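Long-range contacts in putative aminopeptidase (Leishmania major, PDB 5NTH), which probably removes amino acids from the N-termini of peptides as a manganese-dependent M17 leucyl aminopeptidase: residues K29-F34 / M179-V184; S147-A152 / A204-I209. All coordinates share one frame; numbering follows the deposited sequence.

Contact 1: residues K29-F34 / M179-V184; sequences KSNVTF and MSLNVV
Thr33 grips segment 179-184 with both of its backbone polar atoms: its N donates to Leu181 O at 2.9 Å, and its O accepts from Val183 N at 2.7 Å. Two residues earlier, Asn31 O takes the N-H of Leu181 in an almost straight bond (2.9 Å, 175° at the hydrogen), with a weak second donor in Ser180 OG. This spacing of bonds from alternate residues is that of a parallel pair, Val32, Thr33 and Phe34 lying beside Leu181, Asn182 and Val183. On the face of Val32 and Phe34, Val32 CG1, anti to the backbone N (chi1 -178°), reaches Val183 CG2 at 3.7 Å. Phe34 runs alongside Val183 and points the same way, its CD2 lying 3.6 Å from Val183 CB. Thr33 and Asn182 share the other face. Just before strand 32-34, Asn31 lays its amide by Leu181 CD1, and ND2 makes a weak bond to Met179 O at 3.4 Å, while OD1 is satisfied by Gln214. Ser30 OG accepts from Val32 N (2.8 Å) in an ST turn. Strand 32-34 is an edge strand, within this chain, of the mixed six-stranded sheet, and strand 137-142 flanks 181-185 on its other side. Helices 148-156 and 203-221 cover the face bearing Phe34, the former also packing on Leu181 and Val183.

Contact 2: residues S147-A152 / A204-I209; sequences SETAVA and AELEAI
Leu206 faces Ala152 across two helical segments whose axes approach to 9.6 Å and run in broadly the same direction, with a signed crossing angle of -39°. Leu206 has the largest share of the contact. Its CG stands anti to the carbonyl carbon (chi1 -59°), and the two methyls beyond it meet the first turn of the other helix. CD2 lies 3.9 Å from Ala152 CB and 3.7 Å from the carbonyl oxygen of Glu148, an oxygen already engaged by Ala152 N within its own helix. CD1 touches the CB of Glu148 at 4.1 Å, while the bent remainder of that side chain leads away and places OE2 on Ser187. A turn further along, Ile209 adds its CD1, 4.0 Å from Thr149 CG2. Thr149 meets Leu206 at about a right angle through the same methyl, and its OG1 is turned to Glu533, leaving the hydrocarbon branch for the interface. Ala152 CB also faces Ile209 CG2, at 4.4 Å. The small alanine thus sits opposite two branched side chains, and all five touching residues are buried. Helix 528-536 closes over Ile209 and Thr149, and Val201 lies against Leu206 and Glu148. The arrangement is plain apolar helix-helix packing, away from the manganese site, joining helix 148-156, probably of the macro-like N-terminal domain of M17 aminopeptidases, to helix 203-221.

The centres of the two contacts lie about 11 Å apart, and their segments alternate along the chain: 29-34, 147-152, 179-184, 204-209. Contact 1 is the parallel strand pair at one edge of the six-stranded sheet; contact 2 is the helix pair lying over one face of it. They meet directly through the Phe34 ring, whose CZ is 3.7 Å from Leu206 CB and also packs on Ala152, and through Val183 against Val151. Helix 148-156 leads on to strand 181-185 as the next regular element, and the Phe34 and Val183 packing joins the helix pair to the face of the sheet in one buried apolar cluster, away from the manganese and actinonin sites.

Contact 1: residues K29-F34 / M179-V184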
loop_
_atom_site.group_PDB
_atom_site.type_symbol
_atom_site.label_atom_id
_atom_site.label_comp_id
_atom_site.label_asym_id
_atom_site.label_seq_id
_atom_site.Cartn_x
_atom_site.Cartn_y
_atom_site.Cartn_z
ATOM N N LYS A 29 20.449 39.751 -13.011
ATOM C CA LYS A 29 21.745 39.469 -13.609
ATOM C C LYS A 29 22.427 38.343 -12.886
ATOM O O LYS A 29 22.342 38.230 -11.666
ATOM C CB LYS A 29 22.641 40.697 -13.566
ATOM C CG LYS A 29 22.104 41.805 -14.455
ATOM C CD LYS A 29 23.036 43.018 -14.541
ATOM C CE LYS A 29 22.427 44.143 -15.399
ATOM N NZ LYS A 29 21.125 44.685 -14.864
ATOM N N SER A 30 23.161 37.522 -13.623
ATOM C CA SER A 30 23.933 36.489 -12.965
ATOM C C SER A 30 24.957 37.156 -12.047
ATOM O O SER A 30 25.100 38.382 -12.021
ATOM C CB SER A 30 24.614 35.539 -13.964
ATOM O OG SER A 30 26.004 35.758 -14.105
ATOM N N ASN A 31 25.658 36.337 -11.289
ATOM C CA ASN A 31 26.736 36.833 -10.469
ATOM C C ASN A 31 28.003 36.166 -10.877
ATOM O O ASN A 31 28.849 35.851 -10.037
ATOM C CB ASN A 31 26.440 36.599 -8.979
ATOM C CG ASN A 31 26.435 35.115 -8.581
ATOM O OD1 ASN A 31 26.373 34.178 -9.429
ATOM N ND2 ASN A 31 26.498 34.891 -7.267
ATOM N N VAL A 32 28.097 35.925 -12.180
ATOM C CA VAL A 32 29.269 35.346 -12.783
ATOM C C VAL A 32 29.909 36.365 -13.724
ATOM O O VAL A 32 29.236 37.062 -14.497
ATOM C CB VAL A 32 28.918 34.070 -13.536
ATOM C CG1 VAL A 32 30.161 33.441 -14.129
ATOM C CG2 VAL A 32 28.262 33.098 -12.574
ATOM N N THR A 33 31.227 36.445 -13.634
ATOM C CA THR A 33 32.014 37.260 -14.520
ATOM C C THR A 33 33.106 36.399 -15.109
ATOM O O THR A 33 33.440 35.319 -14.592
ATOM C CB THR A 33 32.624 38.475 -13.778
ATOM O OG1 THR A 33 33.523 38.047 -12.727
ATOM C CG2 THR A 33 31.516 39.346 -13.218
ATOM N N PHE A 34 33.682 36.892 -16.189
ATOM C CA PHE A 34 34.822 36.223 -16.761
ATOM C C PHE A 34 35.966 37.221 -16.850
ATOM O O PHE A 34 35.748 38.415 -17.063
ATOM C CB PHE A 34 34.459 35.663 -18.134
ATOM C CG PHE A 34 33.297 34.696 -18.110
ATOM C CD1 PHE A 34 31.993 35.164 -18.031
ATOM C CD2 PHE A 34 33.514 33.320 -18.171
ATOM C CE1 PHE A 34 30.937 34.285 -18.014
ATOM C CE2 PHE A 34 32.461 32.429 -18.124
ATOM C CZ PHE A 34 31.165 32.911 -18.044
ATOM N N MET A 179 27.609 36.853 -2.870
ATOM C CA MET A 179 28.954 36.573 -3.285
ATOM C C MET A 179 29.031 36.705 -4.801
ATOM O O MET A 179 28.129 37.216 -5.437
ATOM C CB MET A 179 29.308 35.167 -2.827
ATOM C CG MET A 179 28.566 34.092 -3.597
ATOM S SD MET A 179 29.475 32.571 -3.612
ATOM C CE MET A 179 30.670 32.799 -4.908
ATOM N N SER A 180 30.120 36.230 -5.377
ATOM C CA SER A 180 30.361 36.430 -6.779
ATOM C C SER A 180 31.411 35.499 -7.308
ATOM O O SER A 180 32.415 35.286 -6.647
ATOM C CB SER A 180 30.832 37.854 -6.990
ATOM O OG SER A 180 30.680 38.126 -8.345
ATOM N N LEU A 181 31.199 34.982 -8.516
ATOM C CA LEU A 181 32.155 34.044 -9.129
ATOM C C LEU A 181 32.833 34.666 -10.316
ATOM O O LEU A 181 32.169 35.228 -11.158
ATOM C CB LEU A 181 31.487 32.757 -9.582
ATOM C CG LEU A 181 30.854 31.908 -8.489
ATOM C CD1 LEU A 181 29.448 32.419 -8.212
ATOM C CD2 LEU A 181 30.794 30.457 -8.920
ATOM N N ASN A 182 34.160 34.572 -10.353
ATOM C CA ASN A 182 34.984 35.151 -11.412
ATOM C C ASN A 182 35.682 34.010 -12.183
ATOM O O ASN A 182 36.587 33.349 -11.657
ATOM C CB ASN A 182 35.990 36.108 -10.786
ATOM C CG ASN A 182 36.914 36.756 -11.815
ATOM O OD1 ASN A 182 38.132 36.514 -11.812
ATOM N ND2 ASN A 182 36.328 37.561 -12.729
ATOM N N VAL A 183 35.234 33.757 -13.412
ATOM C CA VAL A 183 35.741 32.612 -14.162
ATOM C C VAL A 183 36.953 33.024 -14.976
ATOM O O VAL A 183 36.938 34.024 -15.717
ATOM C CB VAL A 183 34.696 31.959 -15.102
ATOM C CG1 VAL A 183 35.210 30.627 -15.625
ATOM C CG2 VAL A 183 33.383 31.692 -14.373
ATOM N N VAL A 184 37.985 32.207 -14.828
ATOM C CA VAL A 184 39.237 32.366 -15.537
ATOM C C VAL A 184 39.504 31.065 -16.254
ATOM O O VAL A 184 39.982 30.106 -15.662
ATOM C CB VAL A 184 40.408 32.663 -14.569
ATOM C CG1 VAL A 184 41.703 32.877 -15.332
ATOM C CG2 VAL A 184 40.111 33.889 -13.729
#

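Contact 2: residues S147-A152 / A204-I209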
loop_
_atom_site.group_PDB
_atom_site.type_symbol
_atom_site.label_atom_id
_atom_site.label_comp_id
_atom_site.label_asym_id
_atom_site.label_seq_id
_atom_site.Cartn_x
_atom_site.Cartn_y
_atom_site.Cartn_z
ATOM N N SER A 147 34.864 24.441 -25.014
ATOM C CA SER A 147 34.177 24.180 -23.777
ATOM C C SER A 147 33.522 25.420 -23.095
ATOM O O SER A 147 32.831 25.293 -22.078
ATOM C CB SER A 147 35.137 23.446 -22.848
ATOM O OG SER A 147 36.200 24.265 -22.384
ATOM N N GLU A 148 33.637 26.600 -23.689
ATOM C CA GLU A 148 33.122 27.824 -23.060
ATOM C C GLU A 148 31.659 27.778 -22.603
ATOM O O GLU A 148 31.354 28.216 -21.493
ATOM C CB GLU A 148 33.331 29.050 -23.943
ATOM C CG GLU A 148 34.797 29.423 -24.171
ATOM C CD GLU A 148 35.433 28.747 -25.381
ATOM O OE1 GLU A 148 34.742 28.498 -26.415
ATOM O OE2 GLU A 148 36.643 28.453 -25.294
ATOM N N THR A 149 30.753 27.265 -23.426
ATOM C CA THR A 149 29.330 27.292 -23.031
ATOM C C THR A 149 29.040 26.292 -21.900
ATOM O O THR A 149 28.276 26.595 -21.006
ATOM C CB THR A 149 28.365 27.101 -24.214
ATOM O OG1 THR A 149 28.637 25.856 -24.837
ATOM C CG2 THR A 149 28.544 28.202 -25.240
ATOM N N ALA A 150 29.673 25.128 -21.927
ATOM C CA ALA A 150 29.569 24.153 -20.853
ATOM C C ALA A 150 30.130 24.677 -19.524
ATOM O O ALA A 150 29.538 24.492 -18.458
ATOM C CB ALA A 150 30.272 22.873 -21.252
ATOM N N VAL A 151 31.265 25.346 -19.590
ATOM C CA VAL A 151 31.793 26.046 -18.444
ATOM C C VAL A 151 30.839 27.159 -18.003
ATOM O O VAL A 151 30.516 27.246 -16.829
ATOM C CB VAL A 151 33.199 26.628 -18.721
ATOM C CG1 VAL A 151 33.739 27.383 -17.502
ATOM C CG2 VAL A 151 34.167 25.514 -19.065
ATOM N N ALA A 152 30.376 28.020 -18.887
ATOM C CA ALA A 152 29.520 29.089 -18.392
ATOM C C ALA A 152 28.297 28.504 -17.652
ATOM O O ALA A 152 27.962 28.946 -16.531
ATOM C CB ALA A 152 29.088 30.004 -19.505
ATOM N N ALA A 204 30.131 38.500 -23.881
ATOM C CA ALA A 204 28.781 39.017 -23.638
ATOM C C ALA A 204 27.698 37.908 -23.769
ATOM O O ALA A 204 26.692 37.941 -23.064
ATOM C CB ALA A 204 28.483 40.196 -24.552
ATOM N N GLU A 205 27.944 36.936 -24.649
ATOM C CA GLU A 205 27.126 35.733 -24.756
ATOM C C GLU A 205 27.205 34.843 -23.509
ATOM O O GLU A 205 26.186 34.434 -22.952
ATOM C CB GLU A 205 27.488 34.941 -26.014
ATOM C CG GLU A 205 26.671 35.396 -27.217
ATOM C CD GLU A 205 27.277 35.063 -28.582
ATOM O OE1 GLU A 205 28.456 35.475 -28.841
ATOM O OE2 GLU A 205 26.554 34.405 -29.402
ATOM N N LEU A 206 28.398 34.554 -23.043
ATOM C CA LEU A 206 28.519 33.709 -21.858
ATOM C C LEU A 206 27.803 34.331 -20.652
ATOM O O LEU A 206 27.187 33.616 -19.868
ATOM C CB LEU A 206 29.971 33.425 -21.536
ATOM C CG LEU A 206 30.716 32.724 -22.665
ATOM C CD1 LEU A 206 32.162 32.555 -22.248
ATOM C CD2 LEU A 206 30.101 31.389 -23.048
ATOM N N GLU A 207 27.858 35.657 -20.532
ATOM C CA GLU A 207 27.085 36.379 -19.521
ATOM C C GLU A 207 25.573 36.256 -19.739
ATOM O O GLU A 207 24.790 36.100 -18.781
ATOM C CB GLU A 207 27.522 37.845 -19.475
ATOM C CG GLU A 207 28.874 38.019 -18.787
ATOM C CD GLU A 207 29.626 39.300 -19.158
ATOM O OE1 GLU A 207 29.719 39.676 -20.344
ATOM O OE2 GLU A 207 30.160 39.937 -18.238
ATOM N N ALA A 208 25.150 36.336 -20.987
ATOM C CA ALA A 208 23.740 36.160 -21.284
ATOM C C ALA A 208 23.260 34.746 -20.914
ATOM O O ALA A 208 22.164 34.609 -20.361
ATOM C CB ALA A 208 23.476 36.459 -22.742
ATOM N N ILE A 209 24.088 33.724 -21.195
ATOM C CA ILE A 209 23.827 32.336 -20.744
ATOM C C ILE A 209 23.770 32.251 -19.216
ATOM O O ILE A 209 22.797 31.743 -18.656
ATOM C CB ILE A 209 24.848 31.341 -21.323
ATOM C CG1 ILE A 209 24.519 31.071 -22.783
ATOM C CG2 ILE A 209 24.800 30.010 -20.627
ATOM C CD1 ILE A 209 25.670 30.426 -23.552
#